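Local atomic coordinates of methanogen homoaconitase small subunit (Methanocaldococcus jannaschii, PDB entry 2PKP), a protein that forms, with a larger partner subunit, a hydro-lyase that interconverts homocitrate and homoisocitrate through cis-homoaconitate. Residues 4-9 against 113-118; 53-58 against 77-82; 102-107 against 135-140; 11-16 against 58-63. All blocks are in the same frame, centred on the assembly; numbering follows the deposited sequence.

Interaction 1: residues 4-9 against 113-118; sequences KGRAHK and GDIVEI
Gly5 and Val116 pair through both backbone groups: Gly5 N gives a hydrogen bond to Val116 O (3.1 Å), and Val116 N returns one to Gly5 O (2.9 Å). Two further rungs follow, Ala7 N to Asp114 O and Gly113 N to Ala7 O, both 2.8 Å, so the antiparallel ladder runs on past strand 115-119 into the residues just before it. The non-hydrogen-bonded pairs Lys4-Glu117 and Arg6-Ile115 put their side chains on one face. There the extended Lys4 chain, its CG anti to the backbone N (chi1 179°), brings CE to Ile115 CG2 and NZ to Glu117 OE1, a salt bridge of 3.2 Å on the anti side, 27° out of the carboxylate plane. Each charge has a second partner across the dimer, Lys4 with Glu117 of the second subunit and the reverse. Arg6 bends at chi3 (-63°), and Ile115 CD1 lies over one face of its guanidinium, 3.4 Å from NH1. Ala7 CB points toward the partner segment and meets Val116 CG1 at 4.1 Å. The pairing joins strand 2-9 to strand 115-119 inside the mixed sheet, with strand 54-57 beyond the former and strand 124-127 beyond the latter.

Interaction 2: residues 53-58 against 77-82; sequences DVIVAG and CGIKAV
Asp53 O faces Ile79 and Lys80 across the entry to two parallel strands, with a water between the backbones. The water donates to Asp53 O at 2.8 Å and accepts from Lys80 N, a link modelled unusually short and so doubtful in detail, while Ile79 CG2 lies 3.6 Å from the same carbonyl oxygen. The carboxylate of Asp53 leads elsewhere, to Lys50 N and Arg6 N. At Val54, CG1 stands anti to the backbone N (chi1 179°) and comes to 3.4 Å from Ala81 O, a methyl against a carbonyl oxygen. Ile55 carries most of the side-chain contact. Its CG1 and CD1 both meet Ile79 CD1, the nearer pair, Ile55 CG1 and Ile79 CD1, at 3.6 Å, and the two side chains cross at about a right angle. An alanine in place of Ile79 would probably open a gap beside Ile55 CG1 and CD1 and take away the CG1 and CG2 contacts with Asp53 O. Farther along, Ile55 lies side by side with Val82, its parallel bridge partner, with Ile55 CG2 and Val82 CG1 4.2 Å apart. Ile55 O also receives a CA-H...O contact from Val82 CA at 3.3 Å. Ile74 of helix 68-75 touches Ile55, Ile79 and Val82, closing a beta-alpha-beta crossover between strands 54-57 and 81-84. Between the two segments no direct hydrogen bond is made: branched aliphatic packing holds the start of the strand pair, and regular backbone bonding begins just beyond, between Ile55 and Ile83.

Interaction 3: residues 102-107 against 135-140; sequences PIIANT and KCETPK
Ile104 and Glu137 make the direct backbone hydrogen bonds of this contact, a single antiparallel bridge. Ile104 N gives to Glu137 O at 3.1 Å with an almost straight N-H...O (174°), and Glu137 N gives to Ile104 O at 2.8 Å. Two waters extend the link to either side of the bridge. One donates to both Pro102 O and Glu137 O, so the Glu137 carbonyl is gripped twice; the other accepts from Asn106 N and donates to Lys135 O. Among the apolar contacts, Ile103 CG2, anti to the backbone N, reaches Cys136 CB at 3.6 Å and SG at 3.8 Å. Cys136 CB also meets Ala105 CB at 3.9 Å. At the other end two proline rings cross obliquely, Pro102 CD against Pro139 CG at 3.8 Å, with Pro139 CD lying 3.5 Å from Pro102 O. Outside, Ile104 and Glu137 run side by side, the methyl CD1 4.0 Å from OE1. Strands 101-104 and 132-135 are the two outermost of the sheet, and this bridge brings the chain just after 132-135 against 101-104, consistent with the sheet closing on itself as a beta barrel. Ile125 of strand 124-127 touches Ala105 and Cys136, and Tyr92 of helix 89-98 packs against both prolines before the chain enters helix 141-148.

Interaction 4: residues 11-16 against 58-63; sequences GDDVDT and GENFGC. With ZN (zinc ion), chain B.
Asp13 and Cys63 share the zinc ion: Asp13 OD1 binds at 2.1 Å, OD2 at 2.5 Å and Cys63 SG at 2.2 Å, with a water as further ligand. Asn60 ND2 donates to the metal-bound Asp13 OD1 at 2.8 Å, nearly along the C-O axis, and probably helps to steady the carboxylate from the second shell. An alanine in place of Asn60 would probably leave Asp13 OD1 without this donor and the carboxylate less firmly fixed at the zinc. Asp12 OD1 accepts from Glu59 N at 2.6 Å in a straight bond, and Asp13 N gives to Glu59 O. A second water joins Gly11 O, Val14 N and Glu59 O. Gly58 faces Asp12 so closely that a CB there would clash with OD1. Farther on, Gly62 N, within the type II turn from Asn60 to Cys63, bonds to Val14 O, and Thr16 N to Cys63 O. Phe61 CG, anti to its backbone N (chi1 -176°), carries the ring to Val14, where CD1 meets Val14 CB at 3.7 Å. Asp15 N-caps helix 16-19, while Phe61 reaches inward to Ile74 of helix 68-75, Val82 of strand 81-84 and an edge-to-face stack with Phe91 of helix 89-98.

In the fold
From the N terminus, strand 2-9 pairs with residues 113-118 in interaction 1, closing the longest loop and enclosing both interaction 4 and interaction 2. The chain next gives 11-16, which meets 58-63, with the zinc at Asp13 and Cys63. Interaction 2 opens at 53-58, shares Gly58 with interaction 4 and crosses it, closing at 77-82; Phe61 of interaction 4 packs on Ile55 of interaction 2. Interaction 3 opens at 102-107, after interactions 2 and 4 have closed, and crosses interaction 1 by ending at 135-140. Val82 O to Ile103 N and Ala57 O to Thr107 OG1 link interactions 2 and 3. Together they tie the central sheet to its metal-bearing loops and to the loop that leads into helix 141-148.

Interaction 1: residues 4-9 against 113-118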
loop_
_atom_site.group_PDB
_atom_site.type_symbol
_atom_site.label_atom_id
_atom_site.label_comp_id
_atom_site.label_asym_id
_atom_site.label_seq_id
_atom_site.Cartn_x
_atom_site.Cartn_y
_atom_site.Cartn_z
ATOM N N LYS A 4 0.909 8.597 -3.260
ATOM C CA LYS A 4 0.586 9.962 -2.866
ATOM C C LYS A 4 0.296 10.069 -1.377
ATOM O O LYS A 4 -0.537 9.335 -0.837
ATOM C CB LYS A 4 -0.613 10.474 -3.670
ATOM C CG LYS A 4 -1.056 11.888 -3.329
ATOM C CD LYS A 4 -1.978 12.429 -4.413
ATOM C CE LYS A 4 -2.454 13.838 -4.109
ATOM N NZ LYS A 4 -3.189 14.403 -5.280
ATOM N N GLY A 5 0.991 10.993 -0.717
ATOM C CA GLY A 5 0.789 11.185 0.708
ATOM C C GLY A 5 1.507 12.411 1.235
ATOM O O GLY A 5 2.072 13.190 0.465
ATOM N N ARG A 6 1.488 12.583 2.552
ATOM C CA ARG A 6 2.141 13.723 3.166
ATOM C C ARG A 6 3.631 13.451 3.359
ATOM O O ARG A 6 4.031 12.358 3.761
ATOM C CB ARG A 6 1.484 14.058 4.513
ATOM C CG ARG A 6 2.010 15.346 5.145
ATOM C CD ARG A 6 1.302 15.671 6.461
ATOM N NE ARG A 6 -0.128 15.911 6.271
ATOM C CZ ARG A 6 -0.633 16.886 5.518
ATOM N NH1 ARG A 6 0.173 17.725 4.879
ATOM N NH2 ARG A 6 -1.949 17.015 5.395
ATOM N N ALA A 7 4.443 14.459 3.068
ATOM C CA ALA A 7 5.886 14.348 3.193
ATOM C C ALA A 7 6.376 14.721 4.593
ATOM O O ALA A 7 5.940 15.712 5.167
ATOM C CB ALA A 7 6.552 15.249 2.162
ATOM N N HIS A 8 7.278 13.915 5.142
ATOM C CA HIS A 8 7.852 14.207 6.452
ATOM C C HIS A 8 9.320 14.422 6.133
ATOM O O HIS A 8 10.043 13.476 5.819
ATOM C CB HIS A 8 7.651 13.036 7.415
ATOM C CG HIS A 8 6.213 12.778 7.746
ATOM N ND1 HIS A 8 5.411 11.945 6.993
ATOM C CD2 HIS A 8 5.422 13.281 8.721
ATOM C CE1 HIS A 8 4.189 11.946 7.493
ATOM N NE2 HIS A 8 4.166 12.749 8.540
ATOM N N LYS A 9 9.741 15.680 6.188
ATOM C CA LYS A 9 11.097 16.046 5.826
ATOM C C LYS A 9 12.159 16.054 6.920
ATOM O O LYS A 9 11.955 16.585 8.009
ATOM C CB LYS A 9 11.095 17.406 5.125
ATOM C CG LYS A 9 12.471 17.776 4.622
ATOM C CD LYS A 9 12.475 18.950 3.679
ATOM C CE LYS A 9 13.827 19.019 2.959
ATOM N NZ LYS A 9 13.882 20.109 1.968
ATOM N N GLY A 113 5.479 18.519 5.333
ATOM C CA GLY A 113 4.049 18.741 5.216
ATOM C C GLY A 113 3.523 18.871 3.795
ATOM O O GLY A 113 2.309 18.954 3.595
ATOM N N ASP A 114 4.407 18.908 2.802
ATOM C CA ASP A 114 3.938 19.005 1.417
ATOM C C ASP A 114 3.210 17.717 1.066
ATOM O O ASP A 114 3.471 16.668 1.654
ATOM C CB ASP A 114 5.098 19.171 0.420
ATOM C CG ASP A 114 5.628 20.601 0.347
ATOM O OD1 ASP A 114 4.898 21.543 0.716
ATOM O OD2 ASP A 114 6.777 20.778 -0.103
ATOM N N ILE A 115 2.276 17.799 0.124
ATOM C CA ILE A 115 1.580 16.607 -0.334
ATOM C C ILE A 115 2.332 16.241 -1.613
ATOM O O ILE A 115 2.393 17.045 -2.549
ATOM C CB ILE A 115 0.102 16.895 -0.663
ATOM C CG1 ILE A 115 -0.613 17.412 0.591
ATOM C CG2 ILE A 115 -0.569 15.625 -1.198
ATOM C CD1 ILE A 115 -0.527 16.477 1.782
ATOM N N VAL A 116 2.925 15.054 -1.648
ATOM C CA VAL A 116 3.687 14.639 -2.817
ATOM C C VAL A 116 3.053 13.456 -3.521
ATOM O O VAL A 116 2.470 12.575 -2.890
ATOM C CB VAL A 116 5.152 14.276 -2.450
ATOM C CG1 VAL A 116 5.857 15.497 -1.869
ATOM C CG2 VAL A 116 5.191 13.112 -1.461
ATOM N N GLU A 117 3.168 13.454 -4.841
ATOM C CA GLU A 117 2.610 12.391 -5.662
ATOM C C GLU A 117 3.755 11.837 -6.493
ATOM O O GLU A 117 4.236 12.493 -7.423
ATOM C CB GLU A 117 1.512 12.961 -6.569
ATOM C CG GLU A 117 0.610 11.926 -7.196
ATOM C CD GLU A 117 -0.486 12.547 -8.041
ATOM O OE1 GLU A 117 -1.191 13.462 -7.553
ATOM O OE2 GLU A 117 -0.645 12.112 -9.195
ATOM N N ILE A 118 4.206 10.638 -6.137
ATOM C CA ILE A 118 5.301 9.989 -6.841
ATOM C C ILE A 118 4.759 9.084 -7.941
ATOM O O ILE A 118 4.064 8.105 -7.656
ATOM C CB ILE A 118 6.136 9.120 -5.883
ATOM C CG1 ILE A 118 6.635 9.968 -4.709
ATOM C CG2 ILE A 118 7.310 8.495 -6.634
ATOM C CD1 ILE A 118 7.233 9.141 -3.578
#

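Interaction 2: residues 53-58 against 77-82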
loop_
_atom_site.group_PDB
_atom_site.type_symbol
_atom_site.label_atom_id
_atom_site.label_comp_id
_atom_site.label_asym_id
_atom_site.label_seq_id
_atom_site.Cartn_x
_atom_site.Cartn_y
_atom_site.Cartn_z
ATOM N N ASP A 53 1.984 7.778 3.794
ATOM C CA ASP A 53 2.875 8.929 3.836
ATOM C C ASP A 53 4.250 8.593 3.273
ATOM O O ASP A 53 4.553 7.436 2.973
ATOM C CB ASP A 53 3.013 9.457 5.265
ATOM C CG ASP A 53 1.813 10.269 5.698
ATOM O OD1 ASP A 53 0.944 10.552 4.845
ATOM O OD2 ASP A 53 1.747 10.639 6.887
ATOM N N VAL A 54 5.080 9.619 3.140
ATOM C CA VAL A 54 6.408 9.462 2.572
ATOM C C VAL A 54 7.465 10.197 3.388
ATOM O O VAL A 54 7.250 11.323 3.831
ATOM C CB VAL A 54 6.425 10.012 1.113
ATOM C CG1 VAL A 54 7.804 9.877 0.501
ATOM C CG2 VAL A 54 5.386 9.270 0.274
ATOM N N ILE A 55 8.605 9.548 3.589
ATOM C CA ILE A 55 9.703 10.169 4.312
ATOM C C ILE A 55 10.558 10.828 3.247
ATOM O O ILE A 55 10.849 10.225 2.215
ATOM C CB ILE A 55 10.572 9.139 5.063
ATOM C CG1 ILE A 55 9.807 8.580 6.268
ATOM C CG2 ILE A 55 11.876 9.800 5.506
ATOM C CD1 ILE A 55 10.534 7.463 6.981
ATOM N N VAL A 56 10.938 12.071 3.493
ATOM C CA VAL A 56 11.762 12.822 2.560
ATOM C C VAL A 56 13.015 13.265 3.316
ATOM O O VAL A 56 12.919 13.817 4.415
ATOM C CB VAL A 56 10.972 14.038 2.022
ATOM C CG1 VAL A 56 11.842 14.871 1.083
ATOM C CG2 VAL A 56 9.716 13.545 1.299
ATOM N N ALA A 57 14.191 13.005 2.752
ATOM C CA ALA A 57 15.426 13.375 3.435
ATOM C C ALA A 57 16.509 13.927 2.522
ATOM O O ALA A 57 16.360 13.968 1.296
ATOM C CB ALA A 57 15.967 12.179 4.206
ATOM N N GLY A 58 17.606 14.342 3.143
ATOM C CA GLY A 58 18.720 14.901 2.404
ATOM C C GLY A 58 19.696 13.850 1.923
ATOM O O GLY A 58 19.305 12.793 1.429
ATOM N N CYS A 77 5.215 1.332 9.045
ATOM C CA CYS A 77 4.514 2.555 9.435
ATOM C C CYS A 77 3.533 2.815 8.302
ATOM O O CYS A 77 2.747 3.761 8.342
ATOM C CB CYS A 77 5.470 3.748 9.539
ATOM S SG CYS A 77 6.264 3.953 11.135
ATOM N N GLY A 78 3.590 1.964 7.283
ATOM C CA GLY A 78 2.715 2.129 6.140
ATOM C C GLY A 78 3.355 3.027 5.097
ATOM O O GLY A 78 2.675 3.542 4.213
ATOM N N ILE A 79 4.669 3.218 5.206
ATOM C CA ILE A 79 5.415 4.048 4.264
ATOM C C ILE A 79 5.967 3.177 3.139
ATOM O O ILE A 79 6.756 2.266 3.374
ATOM C CB ILE A 79 6.563 4.776 4.986
ATOM C CG1 ILE A 79 5.971 5.752 6.006
ATOM C CG2 ILE A 79 7.457 5.499 3.977
ATOM C CD1 ILE A 79 6.997 6.422 6.894
ATOM N N LYS A 80 5.544 3.469 1.914
ATOM C CA LYS A 80 5.961 2.704 0.745
ATOM C C LYS A 80 7.218 3.230 0.061
ATOM O O LYS A 80 7.873 2.499 -0.680
ATOM C CB LYS A 80 4.816 2.653 -0.274
ATOM C CG LYS A 80 5.131 1.881 -1.550
ATOM C CD LYS A 80 5.372 0.407 -1.274
ATOM C CE LYS A 80 5.545 -0.374 -2.568
ATOM N NZ LYS A 80 5.698 -1.835 -2.313
ATOM N N ALA A 81 7.556 4.491 0.301
ATOM C CA ALA A 81 8.735 5.064 -0.329
ATOM C C ALA A 81 9.443 6.119 0.502
ATOM O O ALA A 81 8.854 6.771 1.362
ATOM C CB ALA A 81 8.358 5.658 -1.695
ATOM N N VAL A 82 10.727 6.279 0.217
ATOM C CA VAL A 82 11.550 7.270 0.882
ATOM C C VAL A 82 12.205 8.048 -0.237
ATOM O O VAL A 82 12.784 7.460 -1.151
ATOM C CB VAL A 82 12.655 6.613 1.737
ATOM C CG1 VAL A 82 13.554 7.672 2.335
ATOM C CG2 VAL A 82 12.026 5.777 2.828
HETATM O O HOH W 1 4.184 5.394 1.122
#

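Interaction 3: residues 102-107 against 135-140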
loop_
_atom_site.group_PDB
_atom_site.type_symbol
_atom_site.label_atom_id
_atom_site.label_comp_id
_atom_site.label_asym_id
_atom_site.label_seq_id
_atom_site.Cartn_x
_atom_site.Cartn_y
_atom_site.Cartn_z
ATOM N N PRO A 102 13.226 3.170 -2.637
ATOM C CA PRO A 102 14.136 4.295 -2.439
ATOM C C PRO A 102 14.097 5.134 -3.715
ATOM O O PRO A 102 14.388 4.635 -4.807
ATOM C CB PRO A 102 15.498 3.627 -2.247
ATOM C CG PRO A 102 15.211 2.116 -2.260
ATOM C CD PRO A 102 13.971 1.986 -3.081
ATOM N N ILE A 103 13.729 6.400 -3.577
ATOM C CA ILE A 103 13.648 7.302 -4.715
ATOM C C ILE A 103 14.661 8.439 -4.558
ATOM O O ILE A 103 14.752 9.046 -3.493
ATOM C CB ILE A 103 12.224 7.868 -4.827
ATOM C CG1 ILE A 103 11.263 6.728 -5.178
ATOM C CG2 ILE A 103 12.172 8.984 -5.862
ATOM C CD1 ILE A 103 9.824 7.076 -5.008
ATOM N N ILE A 104 15.428 8.705 -5.612
ATOM C CA ILE A 104 16.427 9.777 -5.590
ATOM C C ILE A 104 15.883 11.036 -6.262
ATOM O O ILE A 104 15.322 10.966 -7.350
ATOM C CB ILE A 104 17.722 9.341 -6.315
ATOM C CG1 ILE A 104 18.375 8.194 -5.539
ATOM C CG2 ILE A 104 18.697 10.529 -6.444
ATOM C CD1 ILE A 104 19.630 7.643 -6.200
ATOM N N ALA A 105 16.042 12.180 -5.600
ATOM C CA ALA A 105 15.572 13.460 -6.134
ATOM C C ALA A 105 16.174 14.620 -5.351
ATOM O O ALA A 105 16.745 14.423 -4.271
ATOM C CB ALA A 105 14.044 13.535 -6.056
ATOM N N ASN A 106 16.051 15.832 -5.890
ATOM C CA ASN A 106 16.563 16.997 -5.183
ATOM C C ASN A 106 15.505 17.366 -4.150
ATOM O O ASN A 106 14.577 18.127 -4.437
ATOM C CB ASN A 106 16.798 18.176 -6.131
ATOM C CG ASN A 106 17.318 19.405 -5.400
ATOM O OD1 ASN A 106 17.607 19.355 -4.196
ATOM N ND2 ASN A 106 17.440 20.513 -6.117
ATOM N N THR A 107 15.651 16.830 -2.943
ATOM C CA THR A 107 14.675 17.077 -1.898
ATOM C C THR A 107 14.647 18.492 -1.344
ATOM O O THR A 107 13.841 18.785 -0.467
ATOM C CB THR A 107 14.829 16.084 -0.741
ATOM O OG1 THR A 107 16.146 16.184 -0.196
ATOM C CG2 THR A 107 14.592 14.668 -1.233
ATOM N N LYS A 135 11.880 15.941 -11.276
ATOM C CA LYS A 135 12.262 14.625 -11.756
ATOM C C LYS A 135 12.858 13.830 -10.604
ATOM O O LYS A 135 13.374 14.400 -9.641
ATOM C CB LYS A 135 13.305 14.727 -12.874
ATOM C CG LYS A 135 12.764 15.287 -14.179
ATOM C CD LYS A 135 13.806 15.216 -15.278
ATOM C CE LYS A 135 13.255 15.714 -16.603
ATOM N NZ LYS A 135 14.331 15.761 -17.627
ATOM N N CYS A 136 12.774 12.508 -10.708
ATOM C CA CYS A 136 13.347 11.627 -9.706
ATOM C C CYS A 136 13.898 10.417 -10.447
ATOM O O CYS A 136 13.649 10.233 -11.638
ATOM C CB CYS A 136 12.299 11.177 -8.675
ATOM S SG CYS A 136 10.957 10.115 -9.299
ATOM N N GLU A 137 14.665 9.609 -9.737
ATOM C CA GLU A 137 15.232 8.412 -10.313
ATOM C C GLU A 137 14.771 7.248 -9.460
ATOM O O GLU A 137 15.005 7.219 -8.244
ATOM C CB GLU A 137 16.758 8.489 -10.326
ATOM C CG GLU A 137 17.430 7.151 -10.604
ATOM C CD GLU A 137 18.909 7.287 -10.904
ATOM O OE1 GLU A 137 19.601 8.013 -10.160
ATOM O OE2 GLU A 137 19.380 6.660 -11.882
ATOM N N THR A 138 14.091 6.303 -10.097
ATOM C CA THR A 138 13.586 5.129 -9.410
ATOM C C THR A 138 14.517 3.950 -9.681
ATOM O O THR A 138 15.352 4.000 -10.583
ATOM C CB THR A 138 12.183 4.771 -9.912
ATOM O OG1 THR A 138 12.254 4.427 -11.299
ATOM C CG2 THR A 138 11.236 5.960 -9.741
ATOM N N PRO A 139 14.387 2.872 -8.896
ATOM C CA PRO A 139 15.242 1.698 -9.092
ATOM C C PRO A 139 15.001 1.046 -10.461
ATOM O O PRO A 139 13.892 1.092 -11.000
ATOM C CB PRO A 139 14.837 0.783 -7.934
ATOM C CG PRO A 139 14.379 1.745 -6.876
ATOM C CD PRO A 139 13.567 2.725 -7.680
ATOM N N LYS A 140 16.046 0.446 -11.013
ATOM C CA LYS A 140 15.965 -0.217 -12.309
ATOM C C LYS A 140 16.451 -1.658 -12.184
ATOM O O LYS A 140 16.766 -2.129 -11.090
ATOM C CB LYS A 140 16.855 0.500 -13.327
ATOM C CG LYS A 140 16.526 1.960 -13.562
ATOM C CD LYS A 140 15.206 2.124 -14.282
ATOM C CE LYS A 140 14.992 3.575 -14.665
ATOM N NZ LYS A 140 15.094 4.458 -13.473
HETATM O O HOH W 2 16.145 5.171 -6.782
HETATM O O HOH W 3 14.845 16.251 -8.450
#

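Interaction 4: residues 11-16 against 58-63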
loop_
_atom_site.group_PDB
_atom_site.type_symbol
_atom_site.label_atom_id
_atom_site.label_comp_id
_atom_site.label_asym_id
_atom_site.label_seq_id
_atom_site.Cartn_x
_atom_site.Cartn_y
_atom_site.Cartn_z
ATOM N N GLY A 11 16.780 16.120 7.441
ATOM C CA GLY A 11 17.993 16.621 6.815
ATOM C C GLY A 11 18.968 15.589 6.280
ATOM O O GLY A 11 18.578 14.512 5.822
ATOM N N ASP A 12 20.251 15.937 6.328
ATOM C CA ASP A 12 21.319 15.063 5.851
ATOM C C ASP A 12 21.768 14.060 6.904
ATOM O O ASP A 12 21.552 14.242 8.102
ATOM C CB ASP A 12 22.550 15.877 5.423
ATOM C CG ASP A 12 22.280 16.790 4.242
ATOM O OD1 ASP A 12 21.621 16.349 3.277
ATOM O OD2 ASP A 12 22.746 17.948 4.272
ATOM N N ASP A 13 22.393 12.994 6.424
ATOM C CA ASP A 13 22.945 11.946 7.263
ATOM C C ASP A 13 22.038 11.350 8.326
ATOM O O ASP A 13 22.465 11.149 9.465
ATOM C CB ASP A 13 24.227 12.450 7.932
ATOM C CG ASP A 13 25.126 11.318 8.378
ATOM O OD1 ASP A 13 25.441 10.462 7.526
ATOM O OD2 ASP A 13 25.517 11.281 9.564
ATOM N N VAL A 14 20.789 11.068 7.970
ATOM C CA VAL A 14 19.872 10.450 8.920
ATOM C C VAL A 14 20.273 8.977 8.993
ATOM O O VAL A 14 19.929 8.191 8.107
ATOM C CB VAL A 14 18.424 10.549 8.440
ATOM C CG1 VAL A 14 17.517 9.836 9.419
ATOM C CG2 VAL A 14 18.027 12.009 8.293
ATOM N N ASP A 15 20.997 8.603 10.045
ATOM C CA ASP A 15 21.479 7.227 10.182
ATOM C C ASP A 15 20.493 6.241 10.784
ATOM O O ASP A 15 19.446 6.623 11.297
ATOM C CB ASP A 15 22.787 7.193 10.989
ATOM C CG ASP A 15 22.602 7.637 12.429
ATOM O OD1 ASP A 15 21.797 7.017 13.159
ATOM O OD2 ASP A 15 23.273 8.607 12.833
ATOM N N THR A 16 20.851 4.962 10.719
ATOM C CA THR A 16 20.011 3.890 11.236
ATOM C C THR A 16 19.600 4.065 12.696
ATOM O O THR A 16 18.494 3.677 13.073
ATOM C CB THR A 16 20.698 2.517 11.073
ATOM O OG1 THR A 16 22.016 2.569 11.631
ATOM C CG2 THR A 16 20.786 2.138 9.596
ATOM N N GLY A 58 17.606 14.342 3.143
ATOM C CA GLY A 58 18.720 14.901 2.404
ATOM C C GLY A 58 19.696 13.850 1.923
ATOM O O GLY A 58 19.305 12.793 1.429
ATOM N N GLU A 59 20.981 14.133 2.088
ATOM C CA GLU A 59 22.025 13.219 1.647
ATOM C C GLU A 59 22.264 12.057 2.595
ATOM O O GLU A 59 22.011 12.147 3.798
ATOM C CB GLU A 59 23.349 13.983 1.477
ATOM C CG GLU A 59 23.289 15.123 0.488
ATOM C CD GLU A 59 23.407 14.650 -0.946
ATOM O OE1 GLU A 59 23.114 13.467 -1.210
ATOM O OE2 GLU A 59 23.781 15.463 -1.816
ATOM N N ASN A 60 22.732 10.956 2.023
ATOM C CA ASN A 60 23.107 9.776 2.784
ATOM C C ASN A 60 22.087 9.225 3.785
ATOM O O ASN A 60 22.438 8.882 4.915
ATOM C CB ASN A 60 24.438 10.095 3.483
ATOM C CG ASN A 60 25.134 8.867 4.019
ATOM O OD1 ASN A 60 25.130 7.806 3.389
ATOM N ND2 ASN A 60 25.761 9.011 5.177
ATOM N N PHE A 61 20.830 9.112 3.366
ATOM C CA PHE A 61 19.791 8.583 4.242
ATOM C C PHE A 61 20.053 7.102 4.537
ATOM O O PHE A 61 20.437 6.336 3.649
ATOM C CB PHE A 61 18.412 8.725 3.586
ATOM C CG PHE A 61 17.274 8.284 4.467
ATOM C CD1 PHE A 61 16.737 9.149 5.415
ATOM C CD2 PHE A 61 16.746 7.003 4.355
ATOM C CE1 PHE A 61 15.692 8.748 6.244
ATOM C CE2 PHE A 61 15.698 6.586 5.181
ATOM C CZ PHE A 61 15.171 7.466 6.127
ATOM N N GLY A 62 19.828 6.704 5.785
ATOM C CA GLY A 62 20.037 5.316 6.167
ATOM C C GLY A 62 21.487 5.004 6.493
ATOM O O GLY A 62 21.872 3.845 6.617
ATOM N N CYS A 63 22.288 6.052 6.633
ATOM C CA CYS A 63 23.701 5.918 6.939
ATOM C C CYS A 63 23.995 5.021 8.130
ATOM O O CYS A 63 23.209 4.930 9.075
ATOM C CB CYS A 63 24.314 7.293 7.218
ATOM S SG CYS A 63 26.035 7.201 7.779
HETATM ZN ZN ZN B . 26.415 9.107 8.745
HETATM O O HOH W 4 19.545 11.807 5.390
HETATM O O HOH W 5 25.866 8.788 10.604
#